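Local coordinates for protein aldehyde dehydrogenase (Burkholderia cenocepacia, PDB 4O6R) that probably oxidises aldehydes to carboxylic acids with NAD(P)+ as a member of the aldehyde dehydrogenase family, and is seen here with AMP bound, at residues R25-V30 and I39-A44; A48-A53 and Q218-H223; D55-A60 and G174-L179; P62-M67 and G200-V205. All blocks are in the same frame, centred on the assembly; numbering follows the deposited sequence.

Overall arrangement
Contacts 2, 3 and 4 follow one another along helix 47-66, while contact 1 is the beta hairpin whose second strand leads into that helix; A44 of contact 1 packs on D49 of contact 2. Contacts 2 and 3 have centres about 12 Å apart and meet where L220 and A53 touch V178. Contacts 3 and 4 are closer still, with centres about 8 Å apart, and are joined by a backbone hydrogen bond between V177 N and V205 O. AMP belongs to contact 2, where Q218 holds its adenine amino group; the nucleotide lies about 9 Å from the side chain of I28 and about 12 Å from that of V178. Contact 4 is remote from this pocket.

Contact 1: R25-V30 and I39-A44; sequences RGTIDV and ITKIAA
Strands 27-32 and 37-43 form a two-stranded antiparallel beta hairpin; one face is mainly apolar, the other carries a charged pair. The first holds I28, V30, T40 and I42, the second D29 and K41. I28 and I42 form a hydrogen-bonded pair, each N-H meeting the other's carbonyl in its plane, at 3.0 Å for I28 N to I42 O. I42 holds CG1 in the crowded position between its backbone N and carbonyl carbon (chi1 51°), which brings CG1 to I28 CB and also against V30 CG2. V30 and I42 cross at about a right angle, with the two CG2 atoms 3.9 Å apart. V30 turns CG1 anti to its backbone N and so reaches CD1 of I39, while I28 CD1 extends the other way to A44 CB at 3.7 Å. L187 of helix 187-199 packs on V30 and I42, and I28 approaches E183, a residue of the AMP site.

On the polar face D29 and K41 run side by side. The lysine chain is extended until its last torsion, where a bend (chi4 -68°) turns NZ back onto the carboxylate. A water joins the same two groups, meeting K41 NZ and D29 OD2. The salt bridge itself uses the syn lone pair of D29 OD1, 2.6 Å from K41 NZ.

Contact 2: A48-A53 and Q218-H223; sequences ADVDLA and QRLAEH. With AMP (adenosine monophosphate), chain E.
One carboxylate oxygen, D51 OD1, takes both bonds of a side-on arginine grip. R219 NE donates to D51 OD1 at 2.9 Å and R219 NH2 donates to the same atom at 3.1 Å. The oxygen lies in the guanidinium plane, but the carboxylate is turned 76° against that plane, so OD2 is left out of the grip. NE comes in on the syn lone pair of OD1, whereas NH2 meets this oxygen from above the carboxylate plane. R219 gets there with CG anti to its backbone N and a bend at chi2 (53°).

The H223 ring slides partly beneath the guanidinium, with R219 NH2 3.5 Å above the ring plane and offset toward its rim. D51 OD1 lies at the edge of this imidazole, 3.1 Å from H223 CD2, which places the acid beside both groups. H223 ND1 is hydrogen-bonded to the backbone N of G225, and a water sits 2.8 Å from H223 NE2.

Segments 48-53 and 218-222, from helices 47-66 and 213-222, cross at -43° in the nucleotide-binding domain, the second helix following the strand 206-208 of its central sheet. Their apolar contact is made by V50: CG1, anti to the backbone N, touches R219 CG and lies 4.2 Å from L220 CD1. L220 continues inward to V178 of strand 176-180. From a different side of helix 213-222, Q218 accepts a bond on OE1 from AMP N6 at 3.1 Å, while its NE2 donates to E222 OE2.

Contact 3: D55-A60 and G174-L179; sequences DAATRA and GNTVVL
T176 is the side chain that ties helix 47-66 to strand 176-180. Its CB stands 3.8 Å from A57 CB, close enough for the two residues to pack directly, and at CB the side chain branches toward two different parts of the helix. OG1 takes the crowded position between the backbone N and the carbonyl carbon (chi1 53°), and from there it donates a hydrogen bond to A57 O at 2.9 Å. The hydroxyl approaches well above the carbonyl plane, 53° out of it, so the bond is made across the flank of the carbonyl. OG1 is also 3.4 Å from A57 CB, so the hydroxyl touches both the methyl and the carbonyl oxygen of the same alanine. The other branch, CG2, is anti to the carbonyl carbon; it passes A57 O at 3.7 Å and reaches one turn further along the helix, where it lies 4.2 Å from A60 CB.

A57 CB touches two strand residues: beyond T176 it meets V178 CG2 at 4.1 Å. With alanines at 57 and 60, the short helix and strand axes come within 7.8 Å, running almost antiparallel at 168°.

Strand 176-180 is an interior strand of the parallel part of the Rossmann-like sheet, bonded to strand 138-153 on one edge and to strand 206-208 on the other. Helix 47-66 packs on the face carrying T176 and V178, while V177 points away from it into M167, A170 and L171 of helix 159-172.

Contact 4: P62-M67 and G200-V205; sequences PAWSAM and GFPAGV
The last turn of helix 47-66 faces a loop that starts at G200, whose positive phi closes helix 187-199 in a Schellman motif, and then folds through a type II beta turn from P202 to V205, with W64 CA and V205 CA the nearest such pair at 7.1 Å. W64 carries the contact. Its CG is anti to the backbone N (chi1 -178°), which sends the indole out from the helix toward the loop. V205 CG1 sits over one face of the six-membered ring, 3.6 Å from its centroid and only 16° off the normal, a well-centred CH-pi contact. The second methyl, V205 CG2, spreads toward CE3 on the same ring, 3.8 Å away.

This loop links helix 187-199 to strand 206-208, so it belongs to a connection between alternating helices and strands of the Rossmann-like domain; V205 itself pairs through its backbone with V177. L171 of helix 159-172 touches W64, F201 and V205, and L75 of helix 69-85 also packs on W64 and F201.

At the far end of the indole, CH2 meets F201 CE2 at 3.8 Å, the two rings being tilted by 35° and their centroids well separated. Next to it, W64 CZ3 touches P202 CD, also at 3.8 Å, with proline and tryptophan crossing at about a right angle. M67 stretches out through two anti torsions before bending at the sulfur, which brings its CE within 4.3 Å of P202 CG.

Contact 1: R25-V30 and I39-A44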
loop_
_atom_site.group_PDB
_atom_site.type_symbol
_atom_site.label_atom_id
_atom_site.label_comp_id
_atom_site.label_asym_id
_atom_site.label_seq_id
_atom_site.Cartn_x
_atom_site.Cartn_y
_atom_site.Cartn_z
ATOM N N ARG A 25 -0.977 -43.749 -22.358
ATOM C CA ARG A 25 -0.769 -43.632 -23.800
ATOM C C ARG A 25 -2.047 -43.201 -24.538
ATOM O O ARG A 25 -2.148 -43.363 -25.757
ATOM C CB ARG A 25 -0.151 -44.929 -24.382
ATOM N N GLY A 26 -3.000 -42.627 -23.807
ATOM C CA GLY A 26 -4.228 -42.123 -24.394
ATOM C C GLY A 26 -4.011 -40.846 -25.191
ATOM O O GLY A 26 -3.054 -40.085 -24.952
ATOM N N THR A 27 -4.902 -40.616 -26.140
ATOM C CA THR A 27 -4.919 -39.390 -26.901
ATOM C C THR A 27 -6.316 -38.814 -27.027
ATOM O O THR A 27 -7.314 -39.494 -26.772
ATOM C CB THR A 27 -4.368 -39.592 -28.312
ATOM O OG1 THR A 27 -5.142 -40.588 -28.975
ATOM C CG2 THR A 27 -2.934 -40.010 -28.240
ATOM N N ILE A 28 -6.346 -37.545 -27.421
ATOM C CA ILE A 28 -7.567 -36.817 -27.728
ATOM C C ILE A 28 -7.432 -36.132 -29.089
ATOM O O ILE A 28 -6.384 -35.558 -29.389
ATOM C CB ILE A 28 -7.854 -35.802 -26.637
ATOM C CG1 ILE A 28 -8.332 -36.554 -25.381
ATOM C CG2 ILE A 28 -8.915 -34.828 -27.100
ATOM C CD1 ILE A 28 -8.382 -35.725 -24.115
ATOM N N ASP A 29 -8.483 -36.208 -29.908
ATOM C CA ASP A 29 -8.465 -35.555 -31.221
ATOM C C ASP A 29 -8.771 -34.060 -31.052
ATOM O O ASP A 29 -9.716 -33.703 -30.349
ATOM C CB ASP A 29 -9.496 -36.177 -32.176
ATOM C CG ASP A 29 -9.066 -37.518 -32.759
ATOM O OD1 ASP A 29 -8.008 -38.085 -32.421
ATOM O OD2 ASP A 29 -9.827 -38.018 -33.606
ATOM N N VAL A 30 -7.961 -33.208 -31.684
ATOM C CA VAL A 30 -8.148 -31.762 -31.639
ATOM C C VAL A 30 -8.686 -31.354 -32.985
ATOM O O VAL A 30 -8.076 -31.649 -34.013
ATOM C CB VAL A 30 -6.849 -31.014 -31.364
ATOM C CG1 VAL A 30 -7.084 -29.500 -31.393
ATOM C CG2 VAL A 30 -6.296 -31.455 -30.010
ATOM N N ILE A 39 -6.925 -31.674 -36.568
ATOM C CA ILE A 39 -5.643 -31.004 -36.665
ATOM C C ILE A 39 -4.564 -32.002 -36.272
ATOM O O ILE A 39 -3.621 -32.227 -37.001
ATOM C CB ILE A 39 -5.589 -29.758 -35.760
ATOM C CG1 ILE A 39 -6.651 -28.730 -36.190
ATOM C CG2 ILE A 39 -4.206 -29.109 -35.791
ATOM C CD1 ILE A 39 -6.900 -27.667 -35.150
ATOM N N THR A 40 -4.739 -32.632 -35.128
ATOM C CA THR A 40 -3.757 -33.556 -34.602
ATOM C C THR A 40 -4.385 -34.292 -33.441
ATOM O O THR A 40 -5.468 -33.926 -32.974
ATOM C CB THR A 40 -2.504 -32.807 -34.078
ATOM O OG1 THR A 40 -1.536 -33.747 -33.595
ATOM C CG2 THR A 40 -2.876 -31.814 -32.888
ATOM N N LYS A 41 -3.683 -35.309 -32.958
ATOM C CA LYS A 41 -3.997 -35.924 -31.679
ATOM C C LYS A 41 -3.050 -35.337 -30.641
ATOM O O LYS A 41 -1.891 -35.067 -30.957
ATOM C CB LYS A 41 -3.806 -37.460 -31.755
ATOM C CG LYS A 41 -4.592 -38.122 -32.879
ATOM C CD LYS A 41 -4.422 -39.642 -32.869
ATOM C CE LYS A 41 -5.416 -40.312 -33.801
ATOM N NZ LYS A 41 -6.818 -40.174 -33.307
ATOM N N ILE A 42 -3.537 -35.117 -29.418
ATOM C CA ILE A 42 -2.664 -34.740 -28.309
ATOM C C ILE A 42 -2.613 -35.861 -27.275
ATOM O O ILE A 42 -3.530 -36.664 -27.179
ATOM C CB ILE A 42 -3.146 -33.478 -27.563
ATOM C CG1 ILE A 42 -4.613 -33.600 -27.164
ATOM C CG2 ILE A 42 -2.884 -32.233 -28.399
ATOM C CD1 ILE A 42 -4.968 -32.799 -25.945
ATOM N N ALA A 43 -1.548 -35.901 -26.493
ATOM C CA ALA A 43 -1.513 -36.774 -25.343
ATOM C C ALA A 43 -2.628 -36.396 -24.339
ATOM O O ALA A 43 -2.903 -35.212 -24.118
ATOM C CB ALA A 43 -0.138 -36.741 -24.709
ATOM N N ALA A 44 -3.303 -37.409 -23.787
ATOM C CA ALA A 44 -4.447 -37.216 -22.877
ATOM C C ALA A 44 -4.072 -37.544 -21.430
ATOM O O ALA A 44 -4.013 -38.721 -21.029
ATOM C CB ALA A 44 -5.608 -38.088 -23.322
HETATM O O HOH W 1 -3.709 -41.395 -21.294
HETATM O O HOH W 2 -8.154 -39.160 -35.782
#

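Contact 2: A48-A53 and Q218-H223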
loop_
_atom_site.group_PDB
_atom_site.type_symbol
_atom_site.label_atom_id
_atom_site.label_comp_id
_atom_site.label_asym_id
_atom_site.label_seq_id
_atom_site.Cartn_x
_atom_site.Cartn_y
_atom_site.Cartn_z
ATOM N N ALA A 48 -2.660 -40.268 -13.117
ATOM C CA ALA A 48 -1.244 -40.616 -12.958
ATOM C C ALA A 48 -0.323 -39.532 -13.521
ATOM O O ALA A 48 0.769 -39.302 -12.999
ATOM C CB ALA A 48 -0.955 -41.957 -13.612
ATOM N N ASP A 49 -0.757 -38.856 -14.576
ATOM C CA ASP A 49 0.052 -37.803 -15.184
ATOM C C ASP A 49 -0.002 -36.538 -14.353
ATOM O O ASP A 49 1.001 -35.863 -14.162
ATOM C CB ASP A 49 -0.447 -37.492 -16.587
ATOM C CG ASP A 49 -0.359 -38.700 -17.513
ATOM O OD1 ASP A 49 0.782 -39.138 -17.823
ATOM O OD2 ASP A 49 -1.435 -39.212 -17.901
ATOM N N VAL A 50 -1.184 -36.226 -13.847
ATOM C CA VAL A 50 -1.296 -35.144 -12.883
ATOM C C VAL A 50 -0.375 -35.388 -11.684
ATOM O O VAL A 50 0.310 -34.468 -11.225
ATOM C CB VAL A 50 -2.746 -34.942 -12.416
ATOM C CG1 VAL A 50 -2.801 -33.943 -11.277
ATOM C CG2 VAL A 50 -3.585 -34.473 -13.587
ATOM N N ASP A 51 -0.327 -36.622 -11.198
ATOM C CA ASP A 51 0.607 -36.950 -10.112
ATOM C C ASP A 51 2.072 -36.668 -10.466
ATOM O O ASP A 51 2.784 -36.064 -9.700
ATOM C CB ASP A 51 0.437 -38.405 -9.649
ATOM C CG ASP A 51 -0.890 -38.642 -8.933
ATOM O OD1 ASP A 51 -1.559 -37.652 -8.608
ATOM O OD2 ASP A 51 -1.286 -39.819 -8.725
ATOM N N LEU A 52 2.491 -37.074 -11.661
ATOM C CA LEU A 52 3.840 -36.806 -12.125
ATOM C C LEU A 52 4.104 -35.303 -12.210
ATOM O O LEU A 52 5.177 -34.847 -11.849
ATOM C CB LEU A 52 4.092 -37.468 -13.487
ATOM C CG LEU A 52 4.147 -38.993 -13.461
ATOM C CD1 LEU A 52 4.213 -39.529 -14.876
ATOM C CD2 LEU A 52 5.342 -39.504 -12.672
ATOM N N ALA A 53 3.121 -34.543 -12.684
ATOM C CA ALA A 53 3.257 -33.102 -12.815
ATOM C C ALA A 53 3.364 -32.412 -11.472
ATOM O O ALA A 53 4.187 -31.527 -11.310
ATOM C CB ALA A 53 2.091 -32.543 -13.616
ATOM N N GLN A 218 -10.177 -33.330 -12.354
ATOM C CA GLN A 218 -10.669 -33.780 -11.042
ATOM C C GLN A 218 -9.484 -34.159 -10.138
ATOM O O GLN A 218 -9.469 -33.833 -8.956
ATOM C CB GLN A 218 -11.616 -34.968 -11.208
ATOM C CG GLN A 218 -12.324 -35.413 -9.958
ATOM C CD GLN A 218 -13.374 -34.424 -9.497
ATOM O OE1 GLN A 218 -14.024 -33.748 -10.312
ATOM N NE2 GLN A 218 -13.551 -34.327 -8.175
ATOM N N ARG A 219 -8.478 -34.821 -10.693
ATOM C CA ARG A 219 -7.340 -35.204 -9.875
ATOM C C ARG A 219 -6.576 -33.957 -9.403
ATOM O O ARG A 219 -6.175 -33.873 -8.239
ATOM C CB ARG A 219 -6.399 -36.160 -10.618
ATOM C CG ARG A 219 -5.171 -36.580 -9.826
ATOM C CD ARG A 219 -5.503 -37.142 -8.445
ATOM N NE ARG A 219 -4.288 -37.538 -7.746
ATOM C CZ ARG A 219 -4.196 -37.761 -6.445
ATOM N NH1 ARG A 219 -5.252 -37.654 -5.654
ATOM N NH2 ARG A 219 -3.022 -38.088 -5.921
ATOM N N LEU A 220 -6.358 -33.013 -10.320
ATOM C CA LEU A 220 -5.673 -31.754 -9.980
ATOM C C LEU A 220 -6.383 -31.035 -8.800
ATOM O O LEU A 220 -5.739 -30.620 -7.835
ATOM C CB LEU A 220 -5.605 -30.829 -11.214
ATOM C CG LEU A 220 -4.736 -29.568 -11.081
ATOM C CD1 LEU A 220 -3.332 -29.881 -10.547
ATOM C CD2 LEU A 220 -4.619 -28.881 -12.441
ATOM N N ALA A 221 -7.702 -30.900 -8.885
ATOM C CA ALA A 221 -8.491 -30.246 -7.825
ATOM C C ALA A 221 -8.423 -31.004 -6.501
ATOM O O ALA A 221 -8.443 -30.377 -5.445
ATOM C CB ALA A 221 -9.935 -30.065 -8.265
ATOM N N GLU A 222 -8.362 -32.344 -6.553
ATOM C CA GLU A 222 -8.298 -33.177 -5.339
ATOM C C GLU A 222 -6.906 -33.365 -4.782
ATOM O O GLU A 222 -6.757 -33.853 -3.683
ATOM C CB GLU A 222 -8.857 -34.571 -5.604
ATOM C CG GLU A 222 -10.339 -34.574 -5.869
ATOM C CD GLU A 222 -10.892 -35.908 -6.356
ATOM O OE1 GLU A 222 -10.118 -36.866 -6.591
ATOM O OE2 GLU A 222 -12.121 -35.957 -6.564
ATOM N N HIS A 223 -5.868 -33.029 -5.539
ATOM C CA HIS A 223 -4.518 -33.476 -5.191
ATOM C C HIS A 223 -4.055 -32.905 -3.838
ATOM O O HIS A 223 -4.142 -31.694 -3.620
ATOM C CB HIS A 223 -3.524 -33.098 -6.288
ATOM C CG HIS A 223 -2.284 -33.940 -6.279
ATOM N ND1 HIS A 223 -1.372 -33.904 -5.249
ATOM C CD2 HIS A 223 -1.827 -34.874 -7.153
ATOM C CE1 HIS A 223 -0.392 -34.760 -5.496
ATOM N NE2 HIS A 223 -0.649 -35.363 -6.645
HETATM P P AMP E . -16.507 -26.401 -17.807
HETATM O O1P AMP E . -16.828 -25.233 -16.938
HETATM O O2P AMP E . -16.927 -27.739 -17.162
HETATM O O3P AMP E . -16.925 -26.184 -19.273
HETATM O "O5'" AMP E . -14.867 -26.535 -17.942
HETATM C "C5'" AMP E . -13.826 -25.523 -18.006
HETATM C "C4'" AMP E . -12.472 -26.248 -17.741
HETATM O "O4'" AMP E . -12.640 -27.125 -16.609
HETATM C "C3'" AMP E . -11.922 -27.158 -18.847
HETATM O "O3'" AMP E . -10.466 -27.126 -19.002
HETATM C "C2'" AMP E . -12.447 -28.541 -18.428
HETATM O "O2'" AMP E . -11.771 -29.690 -18.988
HETATM C "C1'" AMP E . -12.371 -28.494 -16.905
HETATM N N9 AMP E . -13.291 -29.429 -16.170
HETATM C C8 AMP E . -14.446 -30.007 -16.618
HETATM N N7 AMP E . -14.985 -30.831 -15.661
HETATM C C5 AMP E . -14.186 -30.789 -14.559
HETATM C C6 AMP E . -14.153 -31.385 -13.190
HETATM N N6 AMP E . -15.099 -32.230 -12.761
HETATM N N1 AMP E . -13.153 -31.078 -12.342
HETATM C C2 AMP E . -12.183 -30.240 -12.736
HETATM N N3 AMP E . -12.135 -29.671 -13.962
HETATM C C4 AMP E . -13.074 -29.879 -14.909
HETATM O O HOH W 3 1.466 -37.175 -6.660
#

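Contact 3: D55-A60 and G174-L179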
loop_
_atom_site.group_PDB
_atom_site.type_symbol
_atom_site.label_atom_id
_atom_site.label_comp_id
_atom_site.label_asym_id
_atom_site.label_seq_id
_atom_site.Cartn_x
_atom_site.Cartn_y
_atom_site.Cartn_z
ATOM N N ASP A 55 4.325 -33.879 -8.656
ATOM C CA ASP A 55 5.656 -34.281 -8.147
ATOM C C ASP A 55 6.782 -33.379 -8.682
ATOM O O ASP A 55 7.643 -32.917 -7.936
ATOM C CB ASP A 55 5.946 -35.745 -8.502
ATOM C CG ASP A 55 5.120 -36.724 -7.673
ATOM O OD1 ASP A 55 4.354 -36.278 -6.794
ATOM O OD2 ASP A 55 5.261 -37.950 -7.903
ATOM N N ALA A 56 6.776 -33.139 -9.982
ATOM C CA ALA A 56 7.796 -32.276 -10.604
ATOM C C ALA A 56 7.756 -30.849 -10.054
ATOM O O ALA A 56 8.788 -30.275 -9.720
ATOM C CB ALA A 56 7.617 -32.268 -12.113
ATOM N N ALA A 57 6.550 -30.286 -9.965
ATOM C CA ALA A 57 6.371 -28.963 -9.399
ATOM C C ALA A 57 6.789 -28.894 -7.932
ATOM O O ALA A 57 7.342 -27.880 -7.504
ATOM C CB ALA A 57 4.938 -28.494 -9.572
ATOM N N THR A 58 6.539 -29.962 -7.166
ATOM C CA THR A 58 6.941 -30.006 -5.781
ATOM C C THR A 58 8.468 -29.987 -5.646
ATOM O O THR A 58 9.039 -29.223 -4.859
ATOM C CB THR A 58 6.363 -31.257 -5.107
ATOM O OG1 THR A 58 4.934 -31.197 -5.185
ATOM C CG2 THR A 58 6.789 -31.349 -3.653
ATOM N N ARG A 59 9.138 -30.841 -6.424
ATOM C CA ARG A 59 10.612 -30.855 -6.434
ATOM C C ARG A 59 11.214 -29.489 -6.813
ATOM O O ARG A 59 12.243 -29.091 -6.285
ATOM C CB ARG A 59 11.126 -31.928 -7.407
ATOM C CG ARG A 59 10.832 -33.345 -6.929
ATOM C CD ARG A 59 11.615 -34.381 -7.717
ATOM N NE ARG A 59 11.281 -34.362 -9.145
ATOM C CZ ARG A 59 10.318 -35.071 -9.723
ATOM N NH1 ARG A 59 9.547 -35.896 -9.018
ATOM N NH2 ARG A 59 10.127 -34.980 -11.029
ATOM N N ALA A 60 10.577 -28.811 -7.765
ATOM C CA ALA A 60 11.098 -27.538 -8.302
ATOM C C ALA A 60 10.832 -26.336 -7.394
ATOM O O ALA A 60 11.545 -25.337 -7.470
ATOM C CB ALA A 60 10.522 -27.289 -9.671
ATOM N N GLY A 174 6.352 -16.745 -7.070
ATOM C CA GLY A 174 7.168 -17.824 -6.585
ATOM C C GLY A 174 6.525 -19.197 -6.433
ATOM O O GLY A 174 7.117 -20.073 -5.815
ATOM N N ASN A 175 5.341 -19.396 -6.999
ATOM C CA ASN A 175 4.700 -20.718 -7.002
ATOM C C ASN A 175 5.170 -21.514 -8.192
ATOM O O ASN A 175 5.604 -20.942 -9.188
ATOM C CB ASN A 175 3.198 -20.592 -7.093
ATOM C CG ASN A 175 2.616 -19.780 -5.960
ATOM O OD1 ASN A 175 2.453 -20.286 -4.855
ATOM N ND2 ASN A 175 2.320 -18.499 -6.224
ATOM N N THR A 176 5.046 -22.836 -8.114
ATOM C CA THR A 176 5.217 -23.661 -9.309
ATOM C C THR A 176 3.824 -24.073 -9.737
ATOM O O THR A 176 2.858 -23.959 -8.962
ATOM C CB THR A 176 6.117 -24.876 -9.069
ATOM O OG1 THR A 176 5.633 -25.606 -7.934
ATOM C CG2 THR A 176 7.529 -24.425 -8.857
ATOM N N VAL A 177 3.717 -24.528 -10.974
ATOM C CA VAL A 177 2.433 -24.572 -11.661
ATOM C C VAL A 177 2.152 -25.893 -12.351
ATOM O O VAL A 177 3.008 -26.430 -13.021
ATOM C CB VAL A 177 2.303 -23.425 -12.698
ATOM C CG1 VAL A 177 1.113 -23.630 -13.632
ATOM C CG2 VAL A 177 2.176 -22.105 -11.963
ATOM N N VAL A 178 0.942 -26.400 -12.151
ATOM C CA VAL A 178 0.405 -27.476 -12.970
ATOM C C VAL A 178 -0.865 -26.902 -13.590
ATOM O O VAL A 178 -1.813 -26.570 -12.872
ATOM C CB VAL A 178 0.077 -28.725 -12.150
ATOM C CG1 VAL A 178 -0.508 -29.795 -13.039
ATOM C CG2 VAL A 178 1.348 -29.217 -11.432
ATOM N N LEU A 179 -0.840 -26.765 -14.911
ATOM C CA LEU A 179 -1.918 -26.157 -15.625
ATOM C C LEU A 179 -2.610 -27.201 -16.525
ATOM O O LEU A 179 -1.962 -27.893 -17.316
ATOM C CB LEU A 179 -1.435 -24.938 -16.408
ATOM C CG LEU A 179 -2.527 -24.063 -17.066
ATOM C CD1 LEU A 179 -2.161 -22.579 -17.051
ATOM C CD2 LEU A 179 -2.748 -24.474 -18.485
#

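Contact 4: P62-M67 and G200-V205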
loop_
_atom_site.group_PDB
_atom_site.type_symbol
_atom_site.label_atom_id
_atom_site.label_comp_id
_atom_site.label_asym_id
_atom_site.label_seq_id
_atom_site.Cartn_x
_atom_site.Cartn_y
_atom_site.Cartn_z
ATOM N N PRO A 62 11.222 -25.464 -4.064
ATOM C CA PRO A 62 12.197 -24.813 -3.192
ATOM C C PRO A 62 13.170 -23.880 -3.937
ATOM O O PRO A 62 13.332 -22.751 -3.538
ATOM C CB PRO A 62 12.924 -25.991 -2.532
ATOM C CG PRO A 62 11.928 -27.097 -2.503
ATOM C CD PRO A 62 11.144 -26.913 -3.805
ATOM N N ALA A 63 13.769 -24.337 -5.031
ATOM C CA ALA A 63 14.685 -23.498 -5.812
ATOM C C ALA A 63 13.991 -22.366 -6.578
ATOM O O ALA A 63 14.592 -21.319 -6.832
ATOM C CB ALA A 63 15.468 -24.358 -6.783
ATOM N N TRP A 64 12.743 -22.577 -6.977
ATOM C CA TRP A 64 11.998 -21.518 -7.655
ATOM C C TRP A 64 11.589 -20.401 -6.698
ATOM O O TRP A 64 11.771 -19.210 -6.989
ATOM C CB TRP A 64 10.783 -22.114 -8.371
ATOM C CG TRP A 64 9.985 -21.124 -9.126
ATOM C CD1 TRP A 64 8.707 -20.731 -8.834
ATOM C CD2 TRP A 64 10.372 -20.414 -10.291
ATOM N NE1 TRP A 64 8.284 -19.810 -9.736
ATOM C CE2 TRP A 64 9.282 -19.594 -10.654
ATOM C CE3 TRP A 64 11.537 -20.377 -11.074
ATOM C CZ2 TRP A 64 9.319 -18.748 -11.758
ATOM C CZ3 TRP A 64 11.569 -19.531 -12.191
ATOM C CH2 TRP A 64 10.468 -18.740 -12.522
ATOM N N SER A 65 11.050 -20.780 -5.547
ATOM C CA SER A 65 10.694 -19.794 -4.550
ATOM C C SER A 65 11.964 -19.110 -3.986
ATOM O O SER A 65 11.905 -17.932 -3.621
ATOM C CB SER A 65 9.847 -20.423 -3.441
ATOM O OG SER A 65 10.507 -21.510 -2.796
ATOM N N ALA A 66 13.103 -19.810 -3.944
ATOM C CA ALA A 66 14.340 -19.206 -3.409
ATOM C C ALA A 66 15.037 -18.268 -4.376
ATOM O O ALA A 66 15.857 -17.467 -3.947
ATOM C CB ALA A 66 15.338 -20.259 -2.977
ATOM N N MET A 67 14.760 -18.411 -5.662
ATOM C CA MET A 67 15.299 -17.525 -6.683
ATOM C C MET A 67 14.868 -16.095 -6.331
ATOM O O MET A 67 13.702 -15.879 -5.950
ATOM C CB MET A 67 14.737 -17.929 -8.054
ATOM C CG MET A 67 15.295 -17.157 -9.228
ATOM S SD MET A 67 14.594 -17.678 -10.813
ATOM C CE MET A 67 15.204 -19.353 -10.806
ATOM N N GLY A 200 14.430 -20.275 -20.462
ATOM C CA GLY A 200 15.180 -20.723 -19.305
ATOM C C GLY A 200 14.359 -21.060 -18.063
ATOM O O GLY A 200 14.919 -21.191 -16.984
ATOM N N PHE A 201 13.047 -21.229 -18.176
ATOM C CA PHE A 201 12.296 -21.671 -16.982
ATOM C C PHE A 201 12.805 -23.047 -16.544
ATOM O O PHE A 201 12.936 -23.968 -17.382
ATOM C CB PHE A 201 10.802 -21.723 -17.232
ATOM C CG PHE A 201 10.127 -20.390 -17.135
ATOM C CD1 PHE A 201 10.193 -19.494 -18.188
ATOM C CD2 PHE A 201 9.418 -20.031 -16.010
ATOM C CE1 PHE A 201 9.558 -18.266 -18.127
ATOM C CE2 PHE A 201 8.792 -18.779 -15.927
ATOM C CZ PHE A 201 8.859 -17.895 -16.990
ATOM N N PRO A 202 13.152 -23.195 -15.256
ATOM C CA PRO A 202 13.652 -24.497 -14.816
ATOM C C PRO A 202 12.635 -25.640 -14.948
ATOM O O PRO A 202 11.423 -25.434 -14.913
ATOM C CB PRO A 202 14.027 -24.274 -13.338
ATOM C CG PRO A 202 14.256 -22.810 -13.228
ATOM C CD PRO A 202 13.361 -22.144 -14.239
ATOM N N ALA A 203 13.154 -26.832 -15.172
ATOM C CA ALA A 203 12.331 -28.007 -15.249
ATOM C C ALA A 203 11.478 -28.147 -13.990
ATOM O O ALA A 203 11.958 -28.045 -12.861
ATOM C CB ALA A 203 13.203 -29.249 -15.415
ATOM N N GLY A 204 10.204 -28.394 -14.215
ATOM C CA GLY A 204 9.242 -28.637 -13.148
ATOM C C GLY A 204 8.495 -27.417 -12.710
ATOM O O GLY A 204 7.501 -27.527 -12.002
ATOM N N VAL A 205 8.966 -26.247 -13.106
ATOM C CA VAL A 205 8.345 -25.005 -12.644
ATOM C C VAL A 205 6.959 -24.832 -13.282
ATOM O O VAL A 205 6.037 -24.376 -12.612
ATOM C CB VAL A 205 9.259 -23.792 -12.905
ATOM C CG1 VAL A 205 8.565 -22.449 -12.621
ATOM C CG2 VAL A 205 10.471 -23.901 -12.018
#